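Local coordinates for protein aspartate aminotransferase (Giardia lamblia, PDB 3MEB) that probably catalyses the pyridoxal-phosphate-dependent transfer of an amino group from L-aspartate to 2-oxoglutarate, giving oxaloacetate and L-glutamate, as a homodimer, at residues G130-H133 with I134-F138; S152-P156 with N157-I161; D188-N191 with T192-I196. One frame throughout, in Å; residues are numbered along the deposited sequence.

Contact 1 (G130-H133 with I134-F138)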
loop_
_atom_site.group_PDB
_atom_site.type_symbol
_atom_site.label_atom_id
_atom_site.label_comp_id
_atom_site.label_asym_id
_atom_site.label_seq_id
_atom_site.Cartn_x
_atom_site.Cartn_y
_atom_site.Cartn_z
ATOM N N GLY A 130 2.047 -6.025 -3.833
ATOM C CA GLY A 130 2.974 -5.037 -3.285
ATOM C C GLY A 130 4.336 -5.665 -3.033
ATOM O O GLY A 130 5.368 -4.996 -3.123
ATOM N N SER A 131 4.328 -6.962 -2.732
ATOM C CA SER A 131 5.589 -7.713 -2.558
ATOM C C SER A 131 6.301 -7.850 -3.915
ATOM O O SER A 131 7.502 -7.603 -3.999
ATOM C CB SER A 131 5.323 -9.046 -1.876
ATOM O OG SER A 131 4.785 -8.873 -0.577
ATOM N N LEU A 132 5.550 -8.133 -4.988
ATOM C CA LEU A 132 6.123 -8.220 -6.344
ATOM C C LEU A 132 6.653 -6.897 -6.804
ATOM O O LEU A 132 7.729 -6.837 -7.366
ATOM C CB LEU A 132 5.076 -8.696 -7.369
ATOM C CG LEU A 132 4.527 -10.127 -7.198
ATOM C CD1 LEU A 132 3.142 -10.264 -7.830
ATOM C CD2 LEU A 132 5.553 -11.215 -7.741
ATOM N N HIS A 133 5.853 -5.849 -6.659
ATOM C CA HIS A 133 6.323 -4.519 -6.981
ATOM C C HIS A 133 7.702 -4.218 -6.359
ATOM O O HIS A 133 8.646 -3.885 -7.078
ATOM C CB HIS A 133 5.307 -3.425 -6.618
ATOM C CG HIS A 133 5.848 -2.044 -6.779
ATOM N ND1 HIS A 133 6.133 -1.491 -8.013
ATOM C CD2 HIS A 133 6.187 -1.110 -5.859
ATOM C CE1 HIS A 133 6.635 -0.281 -7.841
ATOM N NE2 HIS A 133 6.687 -0.028 -6.545
ATOM N N ILE A 134 7.778 -4.322 -5.042
ATOM C CA ILE A 134 8.992 -3.946 -4.302
ATOM C C ILE A 134 10.156 -4.887 -4.633
ATOM O O ILE A 134 11.304 -4.434 -4.775
ATOM C CB ILE A 134 8.753 -3.888 -2.768
ATOM C CG1 ILE A 134 7.806 -2.730 -2.435
ATOM C CG2 ILE A 134 10.093 -3.705 -2.001
ATOM C CD1 ILE A 134 8.394 -1.325 -2.721
ATOM N N GLY A 135 9.840 -6.167 -4.823
ATOM C CA GLY A 135 10.851 -7.157 -5.153
ATOM C C GLY A 135 11.371 -6.996 -6.589
ATOM O O GLY A 135 12.591 -7.028 -6.831
ATOM N N PHE A 136 10.469 -6.723 -7.530
ATOM C CA PHE A 136 10.880 -6.389 -8.919
ATOM C C PHE A 136 11.802 -5.156 -8.956
ATOM O O PHE A 136 12.871 -5.146 -9.626
ATOM C CB PHE A 136 9.651 -6.134 -9.797
ATOM C CG PHE A 136 8.901 -7.369 -10.217
ATOM C CD1 PHE A 136 9.060 -8.591 -9.569
ATOM C CD2 PHE A 136 7.973 -7.294 -11.254
ATOM C CE1 PHE A 136 8.312 -9.704 -9.958
ATOM C CE2 PHE A 136 7.233 -8.400 -11.627
ATOM C CZ PHE A 136 7.401 -9.594 -10.983
ATOM N N GLU A 137 11.385 -4.096 -8.272
ATOM C CA GLU A 137 12.164 -2.881 -8.202
ATOM C C GLU A 137 13.481 -3.118 -7.460
ATOM O O GLU A 137 14.528 -2.596 -7.859
ATOM C CB GLU A 137 11.380 -1.758 -7.511
ATOM C CG GLU A 137 12.169 -0.483 -7.293
ATOM C CD GLU A 137 11.389 0.552 -6.508
ATOM O OE1 GLU A 137 10.771 0.219 -5.446
ATOM O OE2 GLU A 137 11.429 1.722 -6.927
ATOM N N PHE A 138 13.444 -3.929 -6.418
ATOM C CA PHE A 138 14.671 -4.272 -5.666
ATOM C C PHE A 138 15.744 -4.828 -6.614
ATOM O O PHE A 138 16.892 -4.420 -6.595
ATOM C CB PHE A 138 14.318 -5.277 -4.569
ATOM C CG PHE A 138 15.501 -5.759 -3.748
ATOM C CD1 PHE A 138 15.868 -5.092 -2.589
ATOM C CD2 PHE A 138 16.177 -6.912 -4.092
ATOM C CE1 PHE A 138 16.947 -5.550 -1.792
ATOM C CE2 PHE A 138 17.268 -7.373 -3.311
ATOM C CZ PHE A 138 17.650 -6.686 -2.159
#

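Contact 2 (S152-P156 with N157-I161). With SO4 (sulfate ion), chain C.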
loop_
_atom_site.group_PDB
_atom_site.type_symbol
_atom_site.label_atom_id
_atom_site.label_comp_id
_atom_site.label_asym_id
_atom_site.label_seq_id
_atom_site.Cartn_x
_atom_site.Cartn_y
_atom_site.Cartn_z
ATOM N N SER A 152 5.654 -18.599 -19.938
ATOM C CA SER A 152 4.933 -18.146 -21.138
ATOM C C SER A 152 3.414 -17.938 -20.926
ATOM O O SER A 152 2.760 -17.225 -21.706
ATOM C CB SER A 152 5.201 -19.062 -22.338
ATOM O OG SER A 152 4.898 -20.416 -22.040
ATOM N N THR A 153 2.879 -18.584 -19.889
ATOM C CA THR A 153 1.568 -18.292 -19.349
ATOM C C THR A 153 1.776 -17.948 -17.883
ATOM O O THR A 153 2.489 -18.663 -17.173
ATOM C CB THR A 153 0.650 -19.550 -19.488
ATOM O OG1 THR A 153 0.385 -19.751 -20.880
ATOM C CG2 THR A 153 -0.649 -19.393 -18.789
ATOM N N THR A 154 1.170 -16.840 -17.437
ATOM C CA THR A 154 1.348 -16.328 -16.074
ATOM C C THR A 154 0.193 -15.414 -15.686
ATOM O O THR A 154 -0.701 -15.138 -16.483
ATOM C CB THR A 154 2.697 -15.599 -15.942
ATOM O OG1 THR A 154 3.093 -15.555 -14.562
ATOM C CG2 THR A 154 2.667 -14.165 -16.546
ATOM N N TRP A 155 0.195 -14.943 -14.454
ATOM C CA TRP A 155 -0.846 -14.041 -13.989
ATOM C C TRP A 155 -0.744 -12.711 -14.743
ATOM O O TRP A 155 0.332 -12.076 -14.699
ATOM C CB TRP A 155 -0.604 -13.775 -12.519
ATOM C CG TRP A 155 -1.702 -13.084 -11.769
ATOM C CD1 TRP A 155 -3.042 -13.417 -11.725
ATOM C CD2 TRP A 155 -1.521 -12.003 -10.842
ATOM N NE1 TRP A 155 -3.701 -12.590 -10.830
ATOM C CE2 TRP A 155 -2.790 -11.707 -10.289
ATOM C CE3 TRP A 155 -0.404 -11.269 -10.418
ATOM C CZ2 TRP A 155 -2.973 -10.683 -9.346
ATOM C CZ3 TRP A 155 -0.590 -10.239 -9.466
ATOM C CH2 TRP A 155 -1.861 -9.960 -8.959
ATOM N N PRO A 156 -1.852 -12.279 -15.420
ATOM C CA PRO A 156 -1.787 -11.093 -16.255
ATOM C C PRO A 156 -1.173 -9.887 -15.580
ATOM O O PRO A 156 -0.395 -9.155 -16.208
ATOM C CB PRO A 156 -3.262 -10.834 -16.610
ATOM C CG PRO A 156 -3.841 -12.173 -16.697
ATOM C CD PRO A 156 -3.132 -12.997 -15.613
ATOM N N ASN A 157 -1.461 -9.694 -14.296
ATOM C CA ASN A 157 -0.961 -8.497 -13.639
ATOM C C ASN A 157 0.551 -8.468 -13.497
ATOM O O ASN A 157 1.129 -7.363 -13.289
ATOM C CB ASN A 157 -1.605 -8.279 -12.268
ATOM C CG ASN A 157 -1.428 -6.846 -11.769
ATOM O OD1 ASN A 157 -1.377 -5.890 -12.595
ATOM N ND2 ASN A 157 -1.381 -6.671 -10.425
ATOM N N HIS A 158 1.195 -9.640 -13.591
ATOM C CA HIS A 158 2.637 -9.685 -13.603
ATOM C C HIS A 158 3.207 -8.772 -14.709
ATOM O O HIS A 158 4.234 -8.109 -14.488
ATOM C CB HIS A 158 3.219 -11.101 -13.830
ATOM C CG HIS A 158 3.161 -12.019 -12.651
ATOM N ND1 HIS A 158 3.155 -13.395 -12.800
ATOM C CD2 HIS A 158 3.149 -11.786 -11.317
ATOM C CE1 HIS A 158 3.106 -13.959 -11.609
ATOM N NE2 HIS A 158 3.136 -13.011 -10.690
ATOM N N TYR A 159 2.572 -8.751 -15.877
ATOM C CA TYR A 159 3.083 -7.941 -16.993
ATOM C C TYR A 159 3.024 -6.473 -16.624
ATOM O O TYR A 159 3.896 -5.715 -16.991
ATOM C CB TYR A 159 2.288 -8.153 -18.295
ATOM C CG TYR A 159 2.319 -9.590 -18.767
ATOM C CD1 TYR A 159 3.520 -10.275 -18.898
ATOM C CD2 TYR A 159 1.143 -10.269 -19.075
ATOM C CE1 TYR A 159 3.540 -11.613 -19.304
ATOM C CE2 TYR A 159 1.164 -11.593 -19.481
ATOM C CZ TYR A 159 2.352 -12.255 -19.593
ATOM O OH TYR A 159 2.323 -13.559 -20.017
ATOM N N GLY A 160 1.977 -6.076 -15.917
ATOM C CA GLY A 160 1.814 -4.663 -15.547
ATOM C C GLY A 160 2.724 -4.234 -14.410
ATOM O O GLY A 160 3.236 -3.132 -14.400
ATOM N N ILE A 161 2.870 -5.104 -13.418
ATOM C CA ILE A 161 3.774 -4.874 -12.312
ATOM C C ILE A 161 5.148 -4.698 -12.919
ATOM O O ILE A 161 5.865 -3.746 -12.598
ATOM C CB ILE A 161 3.772 -6.031 -11.312
ATOM C CG1 ILE A 161 2.379 -6.189 -10.679
ATOM C CG2 ILE A 161 4.831 -5.774 -10.228
ATOM C CD1 ILE A 161 2.064 -7.566 -10.121
HETATM S S SO4 C . -6.838 -13.663 -9.172
HETATM O O1 SO4 C . -5.943 -14.236 -10.202
HETATM O O2 SO4 C . -8.243 -13.752 -9.543
HETATM O O3 SO4 C . -6.579 -14.349 -7.927
HETATM O O4 SO4 C . -6.449 -12.277 -9.035
HETATM O O HOH W 1 0.333 -15.150 -19.768
#

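Contact 3 (D188-N191 with T192-I196)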
loop_
_atom_site.group_PDB
_atom_site.type_symbol
_atom_site.label_atom_id
_atom_site.label_comp_id
_atom_site.label_asym_id
_atom_site.label_seq_id
_atom_site.Cartn_x
_atom_site.Cartn_y
_atom_site.Cartn_z
ATOM N N ASP A 188 5.723 -28.310 -21.252
ATOM C CA ASP A 188 6.687 -28.806 -22.234
ATOM C C ASP A 188 8.051 -28.748 -21.574
ATOM O O ASP A 188 8.909 -27.927 -21.937
ATOM C CB ASP A 188 6.606 -27.944 -23.485
ATOM C CG ASP A 188 7.564 -28.366 -24.568
ATOM O OD1 ASP A 188 8.202 -29.456 -24.462
ATOM O OD2 ASP A 188 7.681 -27.593 -25.544
ATOM N N PHE A 189 8.252 -29.657 -20.621
ATOM C CA PHE A 189 9.335 -29.569 -19.658
ATOM C C PHE A 189 10.730 -29.661 -20.262
ATOM O O PHE A 189 11.681 -29.037 -19.775
ATOM C CB PHE A 189 9.154 -30.578 -18.522
ATOM C CG PHE A 189 10.078 -30.334 -17.380
ATOM C CD1 PHE A 189 9.999 -29.158 -16.643
ATOM C CD2 PHE A 189 11.081 -31.235 -17.084
ATOM C CE1 PHE A 189 10.888 -28.917 -15.610
ATOM C CE2 PHE A 189 11.976 -31.000 -16.052
ATOM C CZ PHE A 189 11.879 -29.851 -15.313
ATOM N N SER A 190 10.839 -30.413 -21.349
ATOM C CA SER A 190 12.065 -30.480 -22.135
ATOM C C SER A 190 12.498 -29.070 -22.561
ATOM O O SER A 190 13.661 -28.658 -22.359
ATOM C CB SER A 190 11.822 -31.405 -23.344
ATOM O OG SER A 190 13.028 -31.770 -23.981
ATOM N N ASN A 191 11.581 -28.321 -23.160
ATOM C CA ASN A 191 11.888 -26.923 -23.524
ATOM C C ASN A 191 12.048 -25.961 -22.346
ATOM O O ASN A 191 12.837 -25.005 -22.413
ATOM C CB ASN A 191 10.894 -26.404 -24.579
ATOM C CG ASN A 191 11.181 -27.013 -25.968
ATOM O OD1 ASN A 191 10.287 -27.489 -26.660
ATOM N ND2 ASN A 191 12.453 -27.079 -26.317
ATOM N N THR A 192 11.309 -26.189 -21.261
ATOM C CA THR A 192 11.518 -25.426 -20.052
ATOM C C THR A 192 13.008 -25.443 -19.657
ATOM O O THR A 192 13.620 -24.397 -19.434
ATOM C CB THR A 192 10.639 -25.963 -18.878
ATOM O OG1 THR A 192 9.245 -25.948 -19.246
ATOM C CG2 THR A 192 10.876 -25.119 -17.658
ATOM N N LYS A 193 13.594 -26.631 -19.577
ATOM C CA LYS A 193 14.979 -26.770 -19.212
ATOM C C LYS A 193 15.936 -26.118 -20.213
ATOM O O LYS A 193 16.894 -25.462 -19.802
ATOM C CB LYS A 193 15.332 -28.235 -19.094
ATOM C CG LYS A 193 14.694 -28.876 -17.894
ATOM C CD LYS A 193 15.155 -30.353 -17.762
ATOM C CE LYS A 193 14.571 -31.269 -18.866
ATOM N NZ LYS A 193 15.033 -32.698 -18.730
ATOM N N LYS A 194 15.664 -26.278 -21.507
ATOM C CA LYS A 194 16.530 -25.672 -22.547
ATOM C C LYS A 194 16.543 -24.181 -22.411
ATOM O O LYS A 194 17.596 -23.555 -22.509
ATOM C CB LYS A 194 16.089 -26.075 -23.962
ATOM C CG LYS A 194 16.413 -27.550 -24.258
ATOM C CD LYS A 194 15.707 -28.101 -25.510
ATOM C CE LYS A 194 16.043 -29.566 -25.754
ATOM N NZ LYS A 194 15.598 -29.986 -27.108
ATOM N N ASP A 195 15.356 -23.616 -22.170
ATOM C CA ASP A 195 15.200 -22.186 -22.069
ATOM C C ASP A 195 15.981 -21.623 -20.878
ATOM O O ASP A 195 16.639 -20.575 -20.987
ATOM C CB ASP A 195 13.723 -21.827 -21.972
ATOM C CG ASP A 195 13.012 -21.880 -23.312
ATOM O OD1 ASP A 195 13.671 -22.105 -24.369
ATOM O OD2 ASP A 195 11.783 -21.684 -23.325
ATOM N N ILE A 196 15.952 -22.339 -19.758
ATOM C CA ILE A 196 16.599 -21.858 -18.527
ATOM C C ILE A 196 18.091 -22.088 -18.626
ATOM O O ILE A 196 18.904 -21.266 -18.164
ATOM C CB ILE A 196 15.981 -22.510 -17.260
ATOM C CG1 ILE A 196 14.513 -22.129 -17.168
ATOM C CG2 ILE A 196 16.706 -22.094 -15.982
ATOM C CD1 ILE A 196 13.782 -22.724 -15.946
HETATM O O HOH W 2 12.457 -30.681 -26.558
#

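Contact 1 (G130-H133 with I134-F138)
I134 opens the second half of two turns of the buried helix 127-142, which belongs to the large domain of a class I aminotransferase and begins at the cofactor-binding residues S127, G128 and T129. Its N-H donates to G130 O, with I134 N 3.2 Å from that oxygen. The end of I134 touches the H133 ring at its CD2, with I134 CD1 3.8 Å from H133 CD2, the two side chains crossing at a slant. G135 carries the next i to i+4 bond, G135 N to S131 O, at 2.9 Å, while the hydroxyl of S131 turns back to S127 O.

F136 N-H donates to L132 O, the N and O being 2.7 Å apart. The CG of F136 is anti to its own carbonyl carbon (chi1 -76°), which brings the ring back alongside L132, both side chains pointing the same way. The CD2 branch of L132 touches F136 CE1 at 3.8 Å, and L132 CB stands over one face of the ring near its rim. F148 and F239 meet the same phenyl group edge-to-face, embedding it in an aromatic cluster.

At E137 the helix bond runs from E137 N to H133 O at 3.0 Å. The extended E137 chain brings its carboxylate near the imidazole without a direct bond; K164 of the second subunit joins the two, salt-bridged to E137 and hydrogen-bonded to H133, and Q317 also binds E137 OE1. Between the two side chains themselves, H133 NE2 and E137 OE1 remain 4.2 Å apart.

Contact 2 (S152-P156 with N157-I161)
The pyridoxal phosphate pocket supplies the setting: W155, one of its residues, lies in the loop entering helix 157-166, and N157 and H158 pack back on its indole. N157 CB sits over the six-membered ring of W155, 3.6 Å from that ring's centroid and 13° off its normal, a CH-pi contact. The N157 amide stands steeply to the indole plane, and its ND2 is held by R319 O of the second subunit.

The edge of the indole is directed at the H158 imidazole face in an offset edge-to-face pair, planes at 80°, with W155 CE3 3.7 Å from H158 CD2; W155 CB also lies over that imidazole face. At the edge of the imidazole, T154 OG1 and H158 ND1 share a hydrogen bond of 2.8 Å. The first torsion of T154 (-158°) places OG1 there and leaves CG2 against the Y159 ring, 3.5 Å from Y159 OH; H208 NE2 also bonds T154 OG1. H158 NE2 is bonded to D241, which engages both imidazole nitrogens and fixes the ring's rotation; D241 belongs to the cofactor pocket, and H158 probably helps to position it.

Water 1 accepts from T154 N-H and donates to Y159 OH at 2.6 Å. A sulfate, probably from the crystallisation liquor, accepts at O1 from the N-H of W155 NE1, 2.9 Å away, and more weakly at O4.

The backbone turns into the helix through H158 N to W155 O and Y159 N to P156 O. The loop thus joins strand 148-151 to helix 157-166, which lies against helix 127-142 through I161 on L132 and F136.

Contact 3 (D188-N191 with T192-I196)
K193 CG lies over one face of the F189 ring, the lysine coming one turn after the phenylalanine in helix 189-198. The distance from K193 CG to the centroid of the F189 ring is 4.2 Å, at 24° off the ring normal, a CH-pi contact displaced toward the rim. The two side chains cross at about a right angle. With CG of F189 anti to the backbone N (chi1 -168°), the ring end turns back near K193. The lysine's bend at its third torsion (-70°) brings K193 CE back to 3.8 Å from F189 CE2, and K193 CD is 3.7 Å from F189 CE2. The ammonium group passes on to a salt bridge with E226 of helix 221-234, the same helix whose Q223 and L227 pack on F189. T192 CB meets the same ring obliquely, near F189 CD1, while the hydroxyl of T192 bonds to T177 O.

The more exposed side of the turn is linked by solvent. Water 2 lies 2.9 Å from S190 OG and accepts from K194 NZ at 3.3 Å, bridging a serine and a lysine four residues apart. The K194 chain is extended beyond CG, and its CG passes S190 O at 3.5 Å. Nearby, the carboxylate of D195 reaches T177 N through OD2, the second tie of this helix to that residue.

Four backbone bonds cross between the two segments. The first is T192 N to D188 O at 3.0 Å; the others start at K193, K194 and D195 and end at F189, S190 and N191. D188 occupies the N-cap position. The arrangement is that of the opening turns of a partly buried surface helix, with an i to i+4 CH-pi contact from K193 to F189, set against helix 221-234 and far from the cofactor.

Contacts 1 and 2 form one packed unit beside the cofactor. Their centres are 14 Å apart, and they touch directly: I161 CG2 of contact 2 meets F136 CD2 of contact 1 at 3.6 Å, while L132 CD1 lies 3.7 Å from I161 CD1 and 3.8 Å from H158 CD2. Side chains from both reach the bound pyridoxal phosphate, W155 to about 3 Å and L132 to about 4 Å, and both contacts border the second subunit. Contact 3 stands apart at the periphery. Its nearest atoms are about 7 Å from contact 2 and about 15 Å from contact 1, and no other chain of the assembly touches it.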